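Local coordinates for nitrite reductase (Hyphomicrobium denitrificans, PDB 2DV6), which probably reduces nitrite to nitric oxide during denitrification, using copper ions and electrons delivered by a cytochrome c, at residues T204-V218 against T236-K249. Residues are numbered along the deposited sequence; the frame is centred on the assembly and turned at random.
Sequences TVELHLKNHKDSLMV and TQTDPGEETVVTFK
V205 pairs with F248, L207 with V246 and L209 with T244 as antiparallel hydrogen-bonded pairs, and the side chains of these six residues line the packed face of strands 204-211 and 243-249. The F248 ring packs on V205: its CG sits between the backbone N and the carbonyl carbon (chi1 64°), which lays the ring alongside V205, whose CB rests over one face 3.9 Å from the centroid. Further along, CD2 of L209 packs against CB of T238 at 3.8 Å.

The other face is more polar and partly solvated. There H208 is clamped in its ring plane from both nitrogens: NE2 gives a nearly straight bond to OE1 of E206 (2.7 Å, 172°), while ND1 meets E243 OE1 at 2.9 Å from above the carboxylate plane. V245 CB covers one face of this imidazole. K210 NZ makes a long salt bridge to E243 OE1 (3.7 Å), reinforced by a water joining the two groups.

In this cupredoxin domain strand 243-249 is the outermost of its sheet within the chain, with 204-211 between it and strand 163-178; residues 246-248 pair in turn, antiparallel, with a strand of a second subunit, carrying the sheet across the interface.

Beyond the strands, N211 ties the two loops together. Its ND2 bonds to T238 O (2.7 Å) and, in the amide plane, to M217 O (3.0 Å), and OD1 accepts from S215 OG. Shortened to an alanine, this residue would probably leave both carbonyls without their shared donor and the loop leading to the copper ligand H219 freer to shift. P240 wedges in beside it, CG 3.1 Å from S215 O.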
ATOM      1  N   THR A 204      32.583 -28.353 -45.041  1.00 29.59           N
ATOM      2  CA  THR A 204      31.975 -29.222 -44.075  1.00 29.90           C
ATOM      3  C   THR A 204      32.576 -28.834 -42.742  1.00 29.28           C
ATOM      4  O   THR A 204      33.799 -28.726 -42.612  1.00 29.71           O
ATOM      5  CB  THR A 204      32.275 -30.702 -44.417  1.00 30.36           C
ATOM      6  OG1 THR A 204      31.535 -31.058 -45.584  1.00 32.41           O
ATOM      7  CG2 THR A 204      31.845 -31.600 -43.318  1.00 30.41           C
ATOM      8  N   VAL A 205      31.716 -28.575 -41.764  1.00 28.17           N
ATOM      9  CA  VAL A 205      32.177 -28.135 -40.477  1.00 26.93           C
ATOM     10  C   VAL A 205      32.090 -29.297 -39.533  1.00 27.13           C
ATOM     11  O   VAL A 205      31.060 -29.977 -39.462  1.00 26.24           O
ATOM     12  CB  VAL A 205      31.322 -26.965 -39.910  1.00 26.57           C
ATOM     13  CG1 VAL A 205      31.716 -26.665 -38.455  1.00 24.99           C
ATOM     14  CG2 VAL A 205      31.451 -25.720 -40.789  1.00 25.32           C
ATOM     15  N   GLU A 206      33.174 -29.532 -38.807  1.00 26.41           N
ATOM     16  CA  GLU A 206      33.139 -30.547 -37.796  1.00 26.29           C
ATOM     17  C   GLU A 206      33.251 -29.820 -36.476  1.00 25.81           C
ATOM     18  O   GLU A 206      34.304 -29.310 -36.122  1.00 25.81           O
ATOM     19  CB  GLU A 206      34.275 -31.550 -37.979  1.00 27.07           C
ATOM     20  CG  GLU A 206      34.254 -32.668 -36.964  1.00 29.74           C
ATOM     21  CD  GLU A 206      35.468 -33.605 -37.105  1.00 31.95           C
ATOM     22  OE1 GLU A 206      36.317 -33.617 -36.189  1.00 31.84           O
ATOM     23  OE2 GLU A 206      35.566 -34.313 -38.137  1.00 33.39           O
ATOM     24  N   LEU A 207      32.144 -29.759 -35.753  1.00 25.94           N
ATOM     25  CA  LEU A 207      32.097 -28.992 -34.518  1.00 25.24           C
ATOM     26  C   LEU A 207      32.359 -29.868 -33.300  1.00 25.24           C
ATOM     27  O   LEU A 207      31.683 -30.866 -33.092  1.00 26.04           O
ATOM     28  CB  LEU A 207      30.733 -28.296 -34.391  1.00 26.11           C
ATOM     29  CG  LEU A 207      30.727 -27.540 -33.056  1.00 27.09           C
ATOM     30  CD1 LEU A 207      31.143 -26.092 -33.250  1.00 28.04           C
ATOM     31  CD2 LEU A 207      29.432 -27.671 -32.392  1.00 28.83           C
ATOM     32  N   HIS A 208      33.330 -29.487 -32.475  1.00 24.24           N
ATOM     33  CA  HIS A 208      33.472 -30.103 -31.162  1.00 24.60           C
ATOM     34  C   HIS A 208      33.063 -29.116 -30.092  1.00 23.89           C
ATOM     35  O   HIS A 208      33.750 -28.110 -29.846  1.00 22.83           O
ATOM     36  CB  HIS A 208      34.906 -30.611 -30.919  1.00 25.43           C
ATOM     37  CG  HIS A 208      35.342 -31.637 -31.920  1.00 26.09           C
ATOM     38  ND1 HIS A 208      35.601 -32.944 -31.578  1.00 26.34           N
ATOM     39  CD2 HIS A 208      35.519 -31.554 -33.258  1.00 26.39           C
ATOM     40  CE1 HIS A 208      35.936 -33.622 -32.662  1.00 26.84           C
ATOM     41  NE2 HIS A 208      35.899 -32.802 -33.694  1.00 28.41           N
ATOM     42  N   LEU A 209      31.948 -29.429 -29.452  1.00 23.73           N
ATOM     43  CA  LEU A 209      31.420 -28.605 -28.375  1.00 24.46           C
ATOM     44  C   LEU A 209      31.684 -29.239 -27.030  1.00 24.16           C
ATOM     45  O   LEU A 209      31.134 -30.318 -26.737  1.00 24.41           O
ATOM     46  CB  LEU A 209      29.906 -28.355 -28.547  1.00 25.56           C
ATOM     47  CG  LEU A 209      29.301 -27.236 -27.628  1.00 28.42           C
ATOM     48  CD1 LEU A 209      27.894 -26.913 -28.059  1.00 29.70           C
ATOM     49  CD2 LEU A 209      29.228 -27.668 -26.203  1.00 29.96           C
ATOM     50  N   LYS A 210      32.491 -28.570 -26.207  1.00 23.97           N
ATOM     51  CA  LYS A 210      32.743 -29.017 -24.829  1.00 25.76           C
ATOM     52  C   LYS A 210      32.003 -28.148 -23.801  1.00 26.20           C
ATOM     53  O   LYS A 210      32.032 -26.916 -23.882  1.00 27.73           O
ATOM     54  CB  LYS A 210      34.240 -29.003 -24.519  1.00 26.05           C
ATOM     55  CG  LYS A 210      35.076 -29.999 -25.365  1.00 26.69           C
ATOM     56  CD  LYS A 210      36.491 -30.192 -24.762  1.00 27.39           C
ATOM     57  CE  LYS A 210      37.335 -31.200 -25.548  1.00 28.11           C
ATOM     58  NZ  LYS A 210      37.719 -30.659 -26.905  1.00 29.52           N
ATOM     59  N   ASN A 211      31.310 -28.774 -22.858  1.00 25.82           N
ATOM     60  CA  ASN A 211      30.647 -28.021 -21.812  1.00 24.86           C
ATOM     61  C   ASN A 211      31.523 -28.142 -20.579  1.00 25.55           C
ATOM     62  O   ASN A 211      31.750 -29.230 -20.086  1.00 24.01           O
ATOM     63  CB  ASN A 211      29.212 -28.511 -21.597  1.00 22.81           C
ATOM     64  CG  ASN A 211      28.419 -27.636 -20.649  1.00 23.04           C
ATOM     65  OD1 ASN A 211      28.882 -26.565 -20.202  1.00 24.89           O
ATOM     66  ND2 ASN A 211      27.207 -28.071 -20.330  1.00 21.03           N
ATOM     67  N   HIS A 212      32.072 -27.020 -20.117  1.00 27.25           N
ATOM     68  CA  HIS A 212      32.994 -27.050 -18.971  1.00 28.09           C
ATOM     69  C   HIS A 212      32.386 -27.808 -17.807  1.00 28.78           C
ATOM     70  O   HIS A 212      31.179 -27.747 -17.584  1.00 29.09           O
ATOM     71  CB  HIS A 212      33.364 -25.647 -18.531  1.00 28.46           C
ATOM     72  CG  HIS A 212      34.431 -25.614 -17.478  1.00 30.31           C
ATOM     73  ND1 HIS A 212      35.747 -25.287 -17.760  1.00 31.32           N
ATOM     74  CD2 HIS A 212      34.382 -25.862 -16.148  1.00 29.41           C
ATOM     75  CE1 HIS A 212      36.458 -25.344 -16.648  1.00 29.80           C
ATOM     76  NE2 HIS A 212      35.659 -25.697 -15.658  1.00 29.90           N
ATOM     77  N   LYS A 213      33.216 -28.519 -17.046  1.00 29.63           N
ATOM     78  CA  LYS A 213      32.703 -29.348 -15.952  1.00 29.64           C
ATOM     79  C   LYS A 213      32.060 -28.627 -14.764  1.00 29.32           C
ATOM     80  O   LYS A 213      31.253 -29.235 -14.041  1.00 28.28           O
ATOM     81  CB  LYS A 213      33.781 -30.306 -15.455  1.00 31.23           C
ATOM     82  CG  LYS A 213      34.929 -29.643 -14.767  1.00 34.09           C
ATOM     83  CD  LYS A 213      35.719 -30.778 -14.136  1.00 35.43           C
ATOM     84  CE  LYS A 213      37.058 -30.366 -13.668  1.00 35.30           C
ATOM     85  NZ  LYS A 213      37.587 -31.594 -12.973  1.00 37.35           N
ATOM     86  N   ASP A 214      32.407 -27.348 -14.573  1.00 28.83           N
ATOM     87  CA  ASP A 214      31.792 -26.509 -13.527  1.00 28.64           C
ATOM     88  C   ASP A 214      30.479 -25.828 -13.959  1.00 26.80           C
ATOM     89  O   ASP A 214      29.881 -25.106 -13.189  1.00 26.34           O
ATOM     90  CB  ASP A 214      32.819 -25.489 -12.992  1.00 30.18           C
ATOM     91  CG  ASP A 214      34.066 -26.179 -12.405  1.00 31.76           C
ATOM     92  OD1 ASP A 214      33.936 -27.320 -11.937  1.00 33.40           O
ATOM     93  OD2 ASP A 214      35.162 -25.603 -12.388  1.00 33.38           O
ATOM     94  N   SER A 215      30.032 -26.069 -15.185  1.00 25.52           N
ATOM     95  CA  SER A 215      28.788 -25.489 -15.647  1.00 25.36           C
ATOM     96  C   SER A 215      27.640 -26.134 -14.859  1.00 25.37           C
ATOM     97  O   SER A 215      27.670 -27.328 -14.619  1.00 25.13           O
ATOM     98  CB  SER A 215      28.601 -25.687 -17.147  1.00 23.78           C
ATOM     99  OG  SER A 215      29.504 -24.867 -17.882  1.00 24.86           O
ATOM    100  N   LEU A 216      26.651 -25.343 -14.442  1.00 24.89           N
ATOM    101  CA  LEU A 216      25.437 -25.907 -13.852  1.00 25.01           C
ATOM    102  C   LEU A 216      24.501 -26.431 -14.924  1.00 24.81           C
ATOM    103  O   LEU A 216      23.706 -27.344 -14.670  1.00 25.83           O
ATOM    104  CB  LEU A 216      24.676 -24.872 -13.017  1.00 25.51           C
ATOM    105  CG  LEU A 216      25.377 -24.268 -11.794  1.00 27.76           C
ATOM    106  CD1 LEU A 216      24.420 -23.389 -10.991  1.00 27.66           C
ATOM    107  CD2 LEU A 216      25.949 -25.355 -10.903  1.00 27.69           C
ATOM    108  N   MET A 217      24.554 -25.822 -16.107  1.00 23.05           N
ATOM    109  CA  MET A 217      23.485 -26.013 -17.084  1.00 23.00           C
ATOM    110  C   MET A 217      24.013 -26.863 -18.218  1.00 22.38           C
ATOM    111  O   MET A 217      25.203 -26.820 -18.521  1.00 22.25           O
ATOM    112  CB  MET A 217      23.014 -24.655 -17.668  1.00 23.22           C
ATOM    113  CG  MET A 217      22.619 -23.625 -16.629  1.00 24.60           C
ATOM    114  SD  MET A 217      21.329 -24.293 -15.553  1.00 27.52           S
ATOM    115  CE  MET A 217      21.077 -22.892 -14.419  1.00 25.26           C
ATOM    116  N   VAL A 218      23.126 -27.577 -18.889  1.00 22.20           N
ATOM    117  CA  VAL A 218      23.483 -28.005 -20.225  1.00 22.92           C
ATOM    118  C   VAL A 218      23.524 -26.839 -21.217  1.00 23.63           C
ATOM    119  O   VAL A 218      22.800 -25.837 -21.038  1.00 24.30           O
ATOM    120  CB  VAL A 218      22.735 -29.286 -20.743  1.00 22.99           C
ATOM    121  CG1 VAL A 218      21.972 -30.019 -19.651  1.00 23.39           C
ATOM    122  CG2 VAL A 218      22.003 -29.115 -22.089  1.00 21.64           C
ATOM    123  N   THR A 236      23.691 -31.287 -30.242  1.00 26.96           N
ATOM    124  CA  THR A 236      24.682 -30.627 -29.382  1.00 26.17           C
ATOM    125  C   THR A 236      24.244 -30.315 -27.961  1.00 25.79           C
ATOM    126  O   THR A 236      24.895 -29.501 -27.316  1.00 26.17           O
ATOM    127  CB  THR A 236      25.276 -29.336 -30.038  1.00 26.96           C
ATOM    128  OG1 THR A 236      24.225 -28.447 -30.414  1.00 25.67           O
ATOM    129  CG2 THR A 236      26.126 -29.664 -31.290  1.00 26.22           C
ATOM    130  N   GLN A 237      23.172 -30.937 -27.454  1.00 25.19           N
ATOM    131  CA  GLN A 237      22.801 -30.765 -26.034  1.00 25.48           C
ATOM    132  C   GLN A 237      23.890 -31.423 -25.206  1.00 26.48           C
ATOM    133  O   GLN A 237      23.993 -32.642 -25.217  1.00 27.85           O
ATOM    134  CB  GLN A 237      21.430 -31.389 -25.726  1.00 24.54           C
ATOM    135  CG  GLN A 237      20.256 -30.775 -26.553  1.00 24.26           C
ATOM    136  CD  GLN A 237      20.140 -29.244 -26.343  1.00 25.40           C
ATOM    137  OE1 GLN A 237      20.060 -28.452 -27.320  1.00 27.08           O
ATOM    138  NE2 GLN A 237      20.182 -28.823 -25.089  1.00 20.64           N
ATOM    139  N   THR A 238      24.721 -30.627 -24.524  1.00 26.46           N
ATOM    140  CA  THR A 238      25.972 -31.124 -23.919  1.00 25.85           C
ATOM    141  C   THR A 238      25.966 -30.945 -22.405  1.00 28.13           C
ATOM    142  O   THR A 238      25.817 -29.820 -21.912  1.00 27.74           O
ATOM    143  CB  THR A 238      27.191 -30.404 -24.556  1.00 23.96           C
ATOM    144  OG1 THR A 238      27.042 -30.410 -25.980  1.00 22.43           O
ATOM    145  CG2 THR A 238      28.492 -31.071 -24.224  1.00 21.25           C
ATOM    146  N   ASP A 239      26.083 -32.058 -21.671  1.00 28.97           N
ATOM    147  CA  ASP A 239      26.146 -32.027 -20.215  1.00 30.49           C
ATOM    148  C   ASP A 239      27.469 -31.412 -19.710  1.00 30.08           C
ATOM    149  O   ASP A 239      28.496 -31.512 -20.378  1.00 30.46           O
ATOM    150  CB  ASP A 239      26.062 -33.444 -19.650  1.00 32.83           C
ATOM    151  CG  ASP A 239      24.700 -34.117 -19.875  1.00 35.83           C
ATOM    152  OD1 ASP A 239      24.676 -35.365 -19.753  1.00 38.95           O
ATOM    153  OD2 ASP A 239      23.657 -33.455 -20.146  1.00 36.53           O
ATOM    154  N   PRO A 240      27.453 -30.790 -18.512  1.00 29.06           N
ATOM    155  CA  PRO A 240      28.708 -30.330 -17.885  1.00 28.68           C
ATOM    156  C   PRO A 240      29.791 -31.447 -17.855  1.00 28.26           C
ATOM    157  O   PRO A 240      29.514 -32.557 -17.444  1.00 27.76           O
ATOM    158  CB  PRO A 240      28.274 -29.970 -16.453  1.00 28.12           C
ATOM    159  CG  PRO A 240      26.776 -29.566 -16.622  1.00 28.78           C
ATOM    160  CD  PRO A 240      26.252 -30.479 -17.705  1.00 28.43           C
ATOM    161  N   GLY A 241      30.990 -31.138 -18.313  1.00 27.85           N
ATOM    162  CA  GLY A 241      32.088 -32.099 -18.314  1.00 28.76           C
ATOM    163  C   GLY A 241      32.189 -32.938 -19.580  1.00 29.25           C
ATOM    164  O   GLY A 241      33.106 -33.729 -19.718  1.00 29.11           O
ATOM    165  N   GLU A 242      31.226 -32.789 -20.497  1.00 30.28           N
ATOM    166  CA  GLU A 242      31.106 -33.689 -21.657  1.00 28.71           C
ATOM    167  C   GLU A 242      31.380 -32.961 -22.975  1.00 28.37           C
ATOM    168  O   GLU A 242      31.595 -31.728 -23.002  1.00 27.57           O
ATOM    169  CB  GLU A 242      29.726 -34.366 -21.652  1.00 30.42           C
ATOM    170  CG  GLU A 242      29.441 -35.228 -20.398  1.00 31.93           C
ATOM    171  CD  GLU A 242      30.462 -36.379 -20.237  1.00 35.12           C
ATOM    172  OE1 GLU A 242      30.854 -36.650 -19.086  1.00 36.48           O
ATOM    173  OE2 GLU A 242      30.900 -36.987 -21.268  1.00 36.18           O
ATOM    174  N   GLU A 243      31.380 -33.724 -24.068  1.00 27.55           N
ATOM    175  CA  GLU A 243      31.591 -33.186 -25.391  1.00 28.11           C
ATOM    176  C   GLU A 243      30.556 -33.798 -26.310  1.00 28.28           C
ATOM    177  O   GLU A 243      30.082 -34.913 -26.103  1.00 28.76           O
ATOM    178  CB  GLU A 243      33.016 -33.520 -25.931  1.00 29.63           C
ATOM    179  CG  GLU A 243      33.319 -32.986 -27.371  1.00 31.15           C
ATOM    180  CD  GLU A 243      34.609 -33.569 -27.982  1.00 34.40           C
ATOM    181  OE1 GLU A 243      35.335 -32.815 -28.666  1.00 35.63           O
ATOM    182  OE2 GLU A 243      34.904 -34.781 -27.781  1.00 36.04           O
ATOM    183  N   THR A 244      30.248 -33.067 -27.359  1.00 27.90           N
ATOM    184  CA  THR A 244      29.276 -33.459 -28.302  1.00 27.76           C
ATOM    185  C   THR A 244      29.980 -33.096 -29.615  1.00 27.76           C
ATOM    186  O   THR A 244      30.742 -32.127 -29.671  1.00 27.07           O
ATOM    187  CB  THR A 244      28.021 -32.627 -27.943  1.00 29.57           C
ATOM    188  OG1 THR A 244      26.878 -33.464 -27.616  1.00 31.49           O
ATOM    189  CG2 THR A 244      27.768 -31.495 -28.853  1.00 25.72           C
ATOM    190  N   VAL A 245      29.807 -33.908 -30.642  1.00 27.59           N
ATOM    191  CA  VAL A 245      30.371 -33.574 -31.937  1.00 27.04           C
ATOM    192  C   VAL A 245      29.362 -33.759 -33.037  1.00 26.82           C
ATOM    193  O   VAL A 245      28.523 -34.660 -32.995  1.00 26.42           O
ATOM    194  CB  VAL A 245      31.856 -34.155 -32.209  1.00 28.04           C
ATOM    195  CG1 VAL A 245      32.379 -35.040 -31.089  1.00 26.95           C
ATOM    196  CG2 VAL A 245      32.069 -34.710 -33.631  1.00 26.52           C
ATOM    197  N   VAL A 246      29.387 -32.820 -33.977  1.00 26.37           N
ATOM    198  CA  VAL A 246      28.388 -32.793 -35.020  1.00 27.31           C
ATOM    199  C   VAL A 246      29.095 -32.319 -36.284  1.00 27.44           C
ATOM    200  O   VAL A 246      29.938 -31.431 -36.208  1.00 28.24           O
ATOM    201  CB  VAL A 246      27.156 -31.870 -34.649  1.00 26.60           C
ATOM    202  CG1 VAL A 246      27.564 -30.377 -34.519  1.00 26.96           C
ATOM    203  CG2 VAL A 246      26.108 -31.984 -35.690  1.00 26.69           C
ATOM    204  N   THR A 247      28.784 -32.935 -37.423  1.00 26.47           N
ATOM    205  CA  THR A 247      29.336 -32.480 -38.697  1.00 26.49           C
ATOM    206  C   THR A 247      28.192 -31.941 -39.528  1.00 26.44           C
ATOM    207  O   THR A 247      27.127 -32.545 -39.556  1.00 26.54           O
ATOM    208  CB  THR A 247      30.042 -33.663 -39.445  1.00 26.25           C
ATOM    209  OG1 THR A 247      31.119 -34.130 -38.637  1.00 25.74           O
ATOM    210  CG2 THR A 247      30.589 -33.242 -40.817  1.00 25.41           C
ATOM    211  N   PHE A 248      28.389 -30.821 -40.204  1.00 26.01           N
ATOM    212  CA  PHE A 248      27.316 -30.290 -41.033  1.00 26.72           C
ATOM    213  C   PHE A 248      27.879 -29.595 -42.243  1.00 27.64           C
ATOM    214  O   PHE A 248      28.986 -29.078 -42.194  1.00 28.00           O
ATOM    215  CB  PHE A 248      26.335 -29.373 -40.238  1.00 27.01           C
ATOM    216  CG  PHE A 248      26.952 -28.107 -39.691  1.00 26.97           C
ATOM    217  CD1 PHE A 248      27.053 -26.961 -40.486  1.00 27.21           C
ATOM    218  CD2 PHE A 248      27.392 -28.048 -38.384  1.00 27.12           C
ATOM    219  CE1 PHE A 248      27.618 -25.776 -39.978  1.00 25.98           C
ATOM    220  CE2 PHE A 248      27.949 -26.862 -37.860  1.00 27.51           C
ATOM    221  CZ  PHE A 248      28.084 -25.743 -38.672  1.00 27.36           C
ATOM    222  N   LYS A 249      27.134 -29.622 -43.337  1.00 28.21           N
ATOM    223  CA  LYS A 249      27.512 -28.870 -44.537  1.00 30.58           C
ATOM    224  C   LYS A 249      27.016 -27.416 -44.505  1.00 29.79           C
ATOM    225  O   LYS A 249      25.888 -27.133 -44.055  1.00 30.42           O
ATOM    226  CB  LYS A 249      27.013 -29.572 -45.816  1.00 32.52           C
ATOM    227  CG  LYS A 249      27.806 -30.845 -46.164  1.00 36.69           C
ATOM    228  CD  LYS A 249      27.537 -31.322 -47.601  1.00 41.33           C
ATOM    229  CE  LYS A 249      28.553 -30.709 -48.639  1.00 44.58           C
ATOM    230  NZ  LYS A 249      29.820 -31.558 -48.872  1.00 46.57           N
TER
HETATM  231  O   HOH W   1      36.563 -35.516 -29.957  1.00 38.43           O
HETATM  232  O   HOH W   2      37.896 -32.798 -28.583  1.00 41.62           O
HETATM  233  O   HOH W   3      33.915 -30.569 -21.297  1.00 39.37           O